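Local coordinates for protein peptidase (Pseudomonas aeruginosa, PDB 5LOX) that is probably an Ntn-type peptidase, an ancestral beta subunit near the origin of the proteasome, that assembles into a helical complex of many copies, at residues L52-S57 and L107-M112; D81-V86 and F111-Q116. The protein carries 3 engineered substitutions. All coordinates share one frame; numbering follows the deposited sequence.

Contact 1 of 2, residues L52-S57 and L107-M112; sequences LATSQS and LSCSFM. Engineered in segment 107-112: M112 (natural residue Leu).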
ATOM      1  N   LEU A  52     -83.104  14.472 -52.647  1.00 69.03           N
ATOM      2  CA  LEU A  52     -84.426  14.709 -52.124  1.00 65.75           C
ATOM      3  C   LEU A  52     -84.860  16.153 -52.267  1.00 67.28           C
ATOM      4  O   LEU A  52     -85.934  16.440 -52.776  1.00 68.16           O
ATOM      5  CB  LEU A  52     -84.471  14.314 -50.650  1.00 65.34           C
ATOM      6  CG  LEU A  52     -85.840  14.429 -49.979  1.00 65.13           C
ATOM      7  CD1 LEU A  52     -86.888  13.572 -50.661  1.00 59.90           C
ATOM      8  CD2 LEU A  52     -85.715  14.054 -48.516  1.00 67.51           C
ATOM      9  N   ALA A  53     -84.048  17.072 -51.763  1.00 69.71           N
ATOM     10  CA  ALA A  53     -84.421  18.496 -51.778  1.00 71.64           C
ATOM     11  C   ALA A  53     -84.795  18.948 -53.176  1.00 68.42           C
ATOM     12  O   ALA A  53     -85.740  19.683 -53.367  1.00 66.29           O
ATOM     13  CB  ALA A  53     -83.283  19.355 -51.243  1.00 76.16           C
ATOM     14  N   THR A  54     -84.016  18.512 -54.148  1.00 68.73           N
ATOM     15  CA  THR A  54     -84.213  18.961 -55.503  1.00 69.76           C
ATOM     16  C   THR A  54     -85.489  18.355 -56.035  1.00 67.77           C
ATOM     17  O   THR A  54     -86.323  19.052 -56.528  1.00 68.44           O
ATOM     18  CB  THR A  54     -83.016  18.566 -56.382  1.00 67.72           C
ATOM     19  OG1 THR A  54     -81.814  19.093 -55.812  1.00 64.26           O
ATOM     20  CG2 THR A  54     -83.198  19.116 -57.777  1.00 68.16           C
ATOM     21  N   SER A  55     -85.626  17.045 -55.924  1.00 66.27           N
ATOM     22  CA  SER A  55     -86.777  16.397 -56.496  1.00 64.85           C
ATOM     23  C   SER A  55     -88.060  16.849 -55.807  1.00 67.52           C
ATOM     24  O   SER A  55     -89.069  17.053 -56.441  1.00 67.18           O
ATOM     25  CB  SER A  55     -86.662  14.904 -56.387  1.00 64.78           C
ATOM     26  OG  SER A  55     -87.039  14.529 -55.081  1.00 77.05           O
ATOM     27  N   GLN A  56     -88.025  17.052 -54.500  1.00 69.55           N
ATOM     28  CA  GLN A  56     -89.197  17.591 -53.825  1.00 69.10           C
ATOM     29  C   GLN A  56     -89.572  18.959 -54.351  1.00 71.57           C
ATOM     30  O   GLN A  56     -90.722  19.244 -54.588  1.00 68.60           O
ATOM     31  CB  GLN A  56     -88.960  17.737 -52.341  1.00 73.65           C
ATOM     32  CG  GLN A  56     -89.448  16.567 -51.558  1.00 70.79           C
ATOM     33  CD  GLN A  56     -89.518  16.899 -50.086  1.00 74.39           C
ATOM     34  OE1 GLN A  56     -88.827  17.807 -49.594  1.00 75.54           O
ATOM     35  NE2 GLN A  56     -90.232  16.077 -49.351  1.00 78.49           N
ATOM     36  N   SER A  57     -88.595  19.841 -54.487  1.00 74.08           N
ATOM     37  CA  SER A  57     -88.900  21.163 -55.007  1.00 75.41           C
ATOM     38  C   SER A  57     -89.545  21.058 -56.398  1.00 71.93           C
ATOM     39  O   SER A  57     -90.449  21.799 -56.706  1.00 70.99           O
ATOM     40  CB  SER A  57     -87.645  22.042 -55.006  1.00 76.73           C
ATOM     41  OG  SER A  57     -87.426  22.519 -53.691  1.00 75.04           O
ATOM     42  N   LEU A 107     -76.423  18.122 -56.001  1.00 87.88           N
ATOM     43  CA  LEU A 107     -77.866  18.402 -56.035  1.00 84.99           C
ATOM     44  C   LEU A 107     -78.650  17.768 -57.164  1.00 79.90           C
ATOM     45  O   LEU A 107     -79.790  18.128 -57.397  1.00 74.37           O
ATOM     46  CB  LEU A 107     -78.085  19.919 -56.133  1.00 88.16           C
ATOM     47  CG  LEU A 107     -77.469  20.792 -55.040  1.00 88.56           C
ATOM     48  CD1 LEU A 107     -77.853  22.238 -55.284  1.00 88.54           C
ATOM     49  CD2 LEU A 107     -77.891  20.318 -53.653  1.00 86.54           C
ATOM     50  N   SER A 108     -78.054  16.838 -57.889  1.00 84.01           N
ATOM     51  CA  SER A 108     -78.687  16.342 -59.122  1.00 82.41           C
ATOM     52  C   SER A 108     -79.733  15.305 -58.826  1.00 74.26           C
ATOM     53  O   SER A 108     -79.649  14.595 -57.816  1.00 68.59           O
ATOM     54  CB  SER A 108     -77.643  15.748 -60.062  1.00 83.58           C
ATOM     55  OG  SER A 108     -76.888  14.766 -59.383  1.00 83.31           O
ATOM     56  N   CYS A 109     -80.710  15.217 -59.712  1.00 69.90           N
ATOM     57  CA  CYS A 109     -81.644  14.111 -59.655  1.00 70.71           C
ATOM     58  C   CYS A 109     -82.186  13.766 -61.021  1.00 67.63           C
ATOM     59  O   CYS A 109     -82.128  14.567 -61.950  1.00 72.84           O
ATOM     60  CB  CYS A 109     -82.803  14.417 -58.678  1.00 72.83           C
ATOM     61  SG  CYS A 109     -83.713  15.892 -59.117  1.00 72.91           S
ATOM     62  N   SER A 110     -82.849  12.618 -61.065  1.00 67.03           N
ATOM     63  CA  SER A 110     -83.418  12.066 -62.268  1.00 64.05           C
ATOM     64  C   SER A 110     -84.869  11.713 -62.076  1.00 59.09           C
ATOM     65  O   SER A 110     -85.353  11.576 -60.958  1.00 54.18           O
ATOM     66  CB  SER A 110     -82.610  10.841 -62.642  1.00 66.38           C
ATOM     67  OG  SER A 110     -82.181  10.195 -61.469  1.00 71.79           O
ATOM     68  N   PHE A 111     -85.575  11.576 -63.189  1.00 60.57           N
ATOM     69  CA  PHE A 111     -87.021  11.393 -63.168  1.00 59.38           C
ATOM     70  C   PHE A 111     -87.464  10.434 -64.235  1.00 58.24           C
ATOM     71  O   PHE A 111     -86.809  10.304 -65.250  1.00 61.30           O
ATOM     72  CB  PHE A 111     -87.700  12.713 -63.480  1.00 59.51           C
ATOM     73  CG  PHE A 111     -87.453  13.783 -62.482  1.00 60.91           C
ATOM     74  CD1 PHE A 111     -88.307  13.945 -61.416  1.00 63.79           C
ATOM     75  CD2 PHE A 111     -86.394  14.643 -62.621  1.00 63.59           C
ATOM     76  CE1 PHE A 111     -88.104  14.945 -60.489  1.00 67.35           C
ATOM     77  CE2 PHE A 111     -86.183  15.657 -61.714  1.00 68.47           C
ATOM     78  CZ  PHE A 111     -87.040  15.811 -60.642  1.00 69.93           C
HETATM   79  N   MSE A 112     -88.618   9.805 -64.038  1.00 60.86           N
HETATM   80  CA  MSE A 112     -89.363   9.190 -65.170  1.00 60.79           C
HETATM   81  C   MSE A 112     -90.702   9.858 -65.275  1.00 59.63           C
HETATM   82  O   MSE A 112     -91.298  10.225 -64.274  1.00 57.51           O
HETATM   83  CB  MSE A 112     -89.537   7.674 -65.098  1.00 58.34           C
HETATM   84  CG  MSE A 112     -88.134   7.131 -64.991  1.00 60.39           C
HETATM   85 SE   MSE A 112     -88.068   5.258 -65.487  1.00 57.98          SE
HETATM   86  CE  MSE A 112     -88.304   4.566 -63.674  1.00 55.92           C
TER
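F111 carries the one aromatic ring of this contact, and its far end meets S55: CZ lies 4.2 Å from S55 CA, an oblique approach at the ring's tip, with S55 CB a little farther off near CE1. A small residue such as serine suits this turn of the helix, since it lets the end of a phenylalanine come close to the helix backbone. The F111 side chain also touches V46 and T48 of strand 42-50 and T90 of helix 79-97.

Next along the strand, C109 turns its sulphur to the helix. SG rests 3.5 Å from T54 CG2 and 4.1 Å from S55 CB, so the compact, polarisable thiol touches both short side chains. T54 divides its work: the methyl, anti to the backbone N, goes to the sulphur, while OG1 donates a hydrogen bond to L107 O at 2.7 Å. The donor sits 22° out of the carbonyl plane at a C=O...O angle of 133°. S55 OG turns back to its own helix and bonds L52 O at 3.2 Å, a carbonyl that also accepts from Q56 N.

The first turn of helix 52-66 thereby lies on the start of strand 109-117, the axes of 52-57 and 109-112 coming within 8.6 Å at 41°, as part of the helix-on-sheet layering of the proteasome-like fold. Chemically, the buried hydroxyls of T54 and S55 each have an acceptor, one across the contact and one within the helix, which leaves methyl, methylene, thiol and ring to pack as apolar surface.

Contact 2 of 2, residues D81-V86 and F111-Q116; sequences DATALV and FMVGGQ. Engineered in segment 111-116: M112 (natural residue Leu).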
ATOM      1  N   ASP A  81     -93.953  16.743 -74.162  1.00 87.53           N
ATOM      2  CA  ASP A  81     -93.909  18.120 -73.623  1.00 83.38           C
ATOM      3  C   ASP A  81     -94.004  18.143 -72.104  1.00 77.63           C
ATOM      4  O   ASP A  81     -93.488  19.049 -71.470  1.00 75.59           O
ATOM      5  CB  ASP A  81     -95.019  18.971 -74.227  1.00 86.18           C
ATOM      6  CG  ASP A  81     -94.787  19.291 -75.690  1.00 91.28           C
ATOM      7  OD1 ASP A  81     -93.637  19.537 -76.081  1.00 90.34           O
ATOM      8  OD2 ASP A  81     -95.775  19.306 -76.461  1.00 99.85           O
ATOM      9  N   ALA A  82     -94.680  17.151 -71.533  1.00 72.35           N
ATOM     10  CA  ALA A  82     -94.727  17.012 -70.091  1.00 71.98           C
ATOM     11  C   ALA A  82     -93.333  16.756 -69.562  1.00 71.59           C
ATOM     12  O   ALA A  82     -92.897  17.365 -68.592  1.00 68.17           O
ATOM     13  CB  ALA A  82     -95.662  15.873 -69.695  1.00 72.85           C
ATOM     14  N   THR A  83     -92.653  15.802 -70.196  1.00 73.32           N
ATOM     15  CA  THR A  83     -91.294  15.430 -69.811  1.00 69.04           C
ATOM     16  C   THR A  83     -90.422  16.667 -69.888  1.00 69.52           C
ATOM     17  O   THR A  83     -89.615  16.933 -69.012  1.00 65.78           O
ATOM     18  CB  THR A  83     -90.749  14.322 -70.735  1.00 70.31           C
ATOM     19  OG1 THR A  83     -91.610  13.165 -70.670  1.00 74.59           O
ATOM     20  CG2 THR A  83     -89.354  13.931 -70.346  1.00 66.97           C
ATOM     21  N   ALA A  84     -90.574  17.407 -70.984  1.00 71.80           N
ATOM     22  CA  ALA A  84     -89.775  18.611 -71.208  1.00 70.41           C
ATOM     23  C   ALA A  84     -90.038  19.613 -70.101  1.00 68.56           C
ATOM     24  O   ALA A  84     -89.126  20.305 -69.663  1.00 68.19           O
ATOM     25  CB  ALA A  84     -90.087  19.213 -72.575  1.00 71.80           C
ATOM     26  N   LEU A  85     -91.293  19.692 -69.669  1.00 69.82           N
ATOM     27  CA  LEU A  85     -91.679  20.648 -68.643  1.00 71.24           C
ATOM     28  C   LEU A  85     -91.057  20.281 -67.306  1.00 69.97           C
ATOM     29  O   LEU A  85     -90.538  21.139 -66.609  1.00 70.71           O
ATOM     30  CB  LEU A  85     -93.185  20.735 -68.502  1.00 71.04           C
ATOM     31  CG  LEU A  85     -93.631  21.675 -67.372  1.00 73.75           C
ATOM     32  CD1 LEU A  85     -93.189  23.113 -67.607  1.00 76.02           C
ATOM     33  CD2 LEU A  85     -95.147  21.613 -67.203  1.00 76.85           C
ATOM     34  N   VAL A  86     -91.058  18.993 -66.989  1.00 68.43           N
ATOM     35  CA  VAL A  86     -90.402  18.539 -65.785  1.00 64.81           C
ATOM     36  C   VAL A  86     -88.932  18.953 -65.830  1.00 65.05           C
ATOM     37  O   VAL A  86     -88.423  19.537 -64.889  1.00 65.54           O
ATOM     38  CB  VAL A  86     -90.526  17.016 -65.625  1.00 62.94           C
ATOM     39  CG1 VAL A  86     -89.701  16.527 -64.443  1.00 62.89           C
ATOM     40  CG2 VAL A  86     -91.973  16.645 -65.420  1.00 62.81           C
ATOM     41  N   PHE A 111     -85.575  11.576 -63.189  1.00 60.57           N
ATOM     42  CA  PHE A 111     -87.021  11.393 -63.168  1.00 59.38           C
ATOM     43  C   PHE A 111     -87.464  10.434 -64.235  1.00 58.24           C
ATOM     44  O   PHE A 111     -86.809  10.304 -65.250  1.00 61.30           O
ATOM     45  CB  PHE A 111     -87.700  12.713 -63.480  1.00 59.51           C
ATOM     46  CG  PHE A 111     -87.453  13.783 -62.482  1.00 60.91           C
ATOM     47  CD1 PHE A 111     -88.307  13.945 -61.416  1.00 63.79           C
ATOM     48  CD2 PHE A 111     -86.394  14.643 -62.621  1.00 63.59           C
ATOM     49  CE1 PHE A 111     -88.104  14.945 -60.489  1.00 67.35           C
ATOM     50  CE2 PHE A 111     -86.183  15.657 -61.714  1.00 68.47           C
ATOM     51  CZ  PHE A 111     -87.040  15.811 -60.642  1.00 69.93           C
HETATM   52  N   MSE A 112     -88.618   9.805 -64.038  1.00 60.86           N
HETATM   53  CA  MSE A 112     -89.363   9.190 -65.170  1.00 60.79           C
HETATM   54  C   MSE A 112     -90.702   9.858 -65.275  1.00 59.63           C
HETATM   55  O   MSE A 112     -91.298  10.225 -64.274  1.00 57.51           O
HETATM   56  CB  MSE A 112     -89.537   7.674 -65.098  1.00 58.34           C
HETATM   57  CG  MSE A 112     -88.134   7.131 -64.991  1.00 60.39           C
HETATM   58 SE   MSE A 112     -88.068   5.258 -65.487  1.00 57.98          SE
HETATM   59  CE  MSE A 112     -88.304   4.566 -63.674  1.00 55.92           C
ATOM     60  N   VAL A 113     -91.123  10.089 -66.510  1.00 59.31           N
ATOM     61  CA  VAL A 113     -92.374  10.721 -66.792  1.00 59.65           C
ATOM     62  C   VAL A 113     -93.058   9.838 -67.805  1.00 62.09           C
ATOM     63  O   VAL A 113     -92.544   9.625 -68.880  1.00 61.57           O
ATOM     64  CB  VAL A 113     -92.180  12.108 -67.407  1.00 59.46           C
ATOM     65  CG1 VAL A 113     -93.532  12.731 -67.707  1.00 61.13           C
ATOM     66  CG2 VAL A 113     -91.385  12.991 -66.462  1.00 60.27           C
ATOM     67  N   GLY A 114     -94.231   9.335 -67.454  1.00 66.05           N
ATOM     68  CA  GLY A 114     -94.996   8.505 -68.363  1.00 65.66           C
ATOM     69  C   GLY A 114     -96.476   8.706 -68.190  1.00 65.06           C
ATOM     70  O   GLY A 114     -96.928   9.281 -67.197  1.00 67.09           O
ATOM     71  N   GLY A 115     -97.236   8.258 -69.171  1.00 64.76           N
ATOM     72  CA  GLY A 115     -98.679   8.387 -69.090  1.00 65.97           C
ATOM     73  C   GLY A 115     -99.325   8.451 -70.452  1.00 67.78           C
ATOM     74  O   GLY A 115     -98.746   8.002 -71.432  1.00 66.17           O
ATOM     75  N   GLN A 116    -100.532   9.012 -70.504  1.00 68.60           N
ATOM     76  CA  GLN A 116    -101.266   9.135 -71.749  1.00 70.33           C
ATOM     77  C   GLN A 116    -102.142  10.357 -71.739  1.00 71.88           C
ATOM     78  O   GLN A 116    -102.854  10.626 -70.778  1.00 70.23           O
ATOM     79  CB  GLN A 116    -102.143   7.912 -71.976  1.00 73.72           C
ATOM     80  CG  GLN A 116    -102.880   7.973 -73.296  1.00 78.20           C
ATOM     81  CD  GLN A 116    -103.508   6.661 -73.694  1.00 79.11           C
ATOM     82  OE1 GLN A 116    -103.927   5.865 -72.847  1.00 83.45           O
ATOM     83  NE2 GLN A 116    -103.573   6.417 -74.994  1.00 78.09           N
TER
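V86 meets the strand through both of its methyls. Its CG1, anti to the backbone N (chi1 174°), makes a CH-pi contact over one face of the F111 ring, 4.2 Å from the centroid and 14° off the ring normal, displaced toward the rim on the CG side. Its CG2 reaches tip to tip toward V113 CG2, at 3.8 Å. A branched residue suits this place because its two methyls can serve two strand neighbours at once. Apolar packing continues at A82, whose CB touches V113 CG1 at 4.3 Å; alanine is short enough to let the helix settle close, with the axes of 81-86 and 111-116 8.3 Å apart.

This is one helix layer lying on a beta-sheet, as in the four-layered alpha-beta-beta-alpha sandwich of Ntn hydrolases. Segment 81-86 runs roughly antiparallel to 111-116, at 152°, and I127 of the adjacent strand 123-127 adds to the same apolar patch.

The polar member is T83. Its side chain slides past that of V113 in the opposite direction, and OG1 lies 3.5 Å from V113 CB in van der Waals contact. The hydroxyl's hydrogen bond is made instead to V79 O, one turn earlier in the helix, which satisfies it within a buried apolar surface.

In the fold
Contacts 1 and 2 lie about 14 Å apart between centres, on one strand, 109-117, the middle strand of the five-stranded antiparallel sheet. In chain order come helix 52-66, helix 79-97 and then the strand, whose start meets the first helix and whose middle meets the second. F111 is common to both contacts and lies against both helices. The two helices thus form a layer over the same side of the sheet. Contact 1 also adjoins a second subunit, where I134 and F133 of that neighbouring copy pack on L52 and A53, whereas no other chain touches the segments of contact 2; at these two contacts it is therefore the start of helix 52-66 that links to the neighbouring subunit.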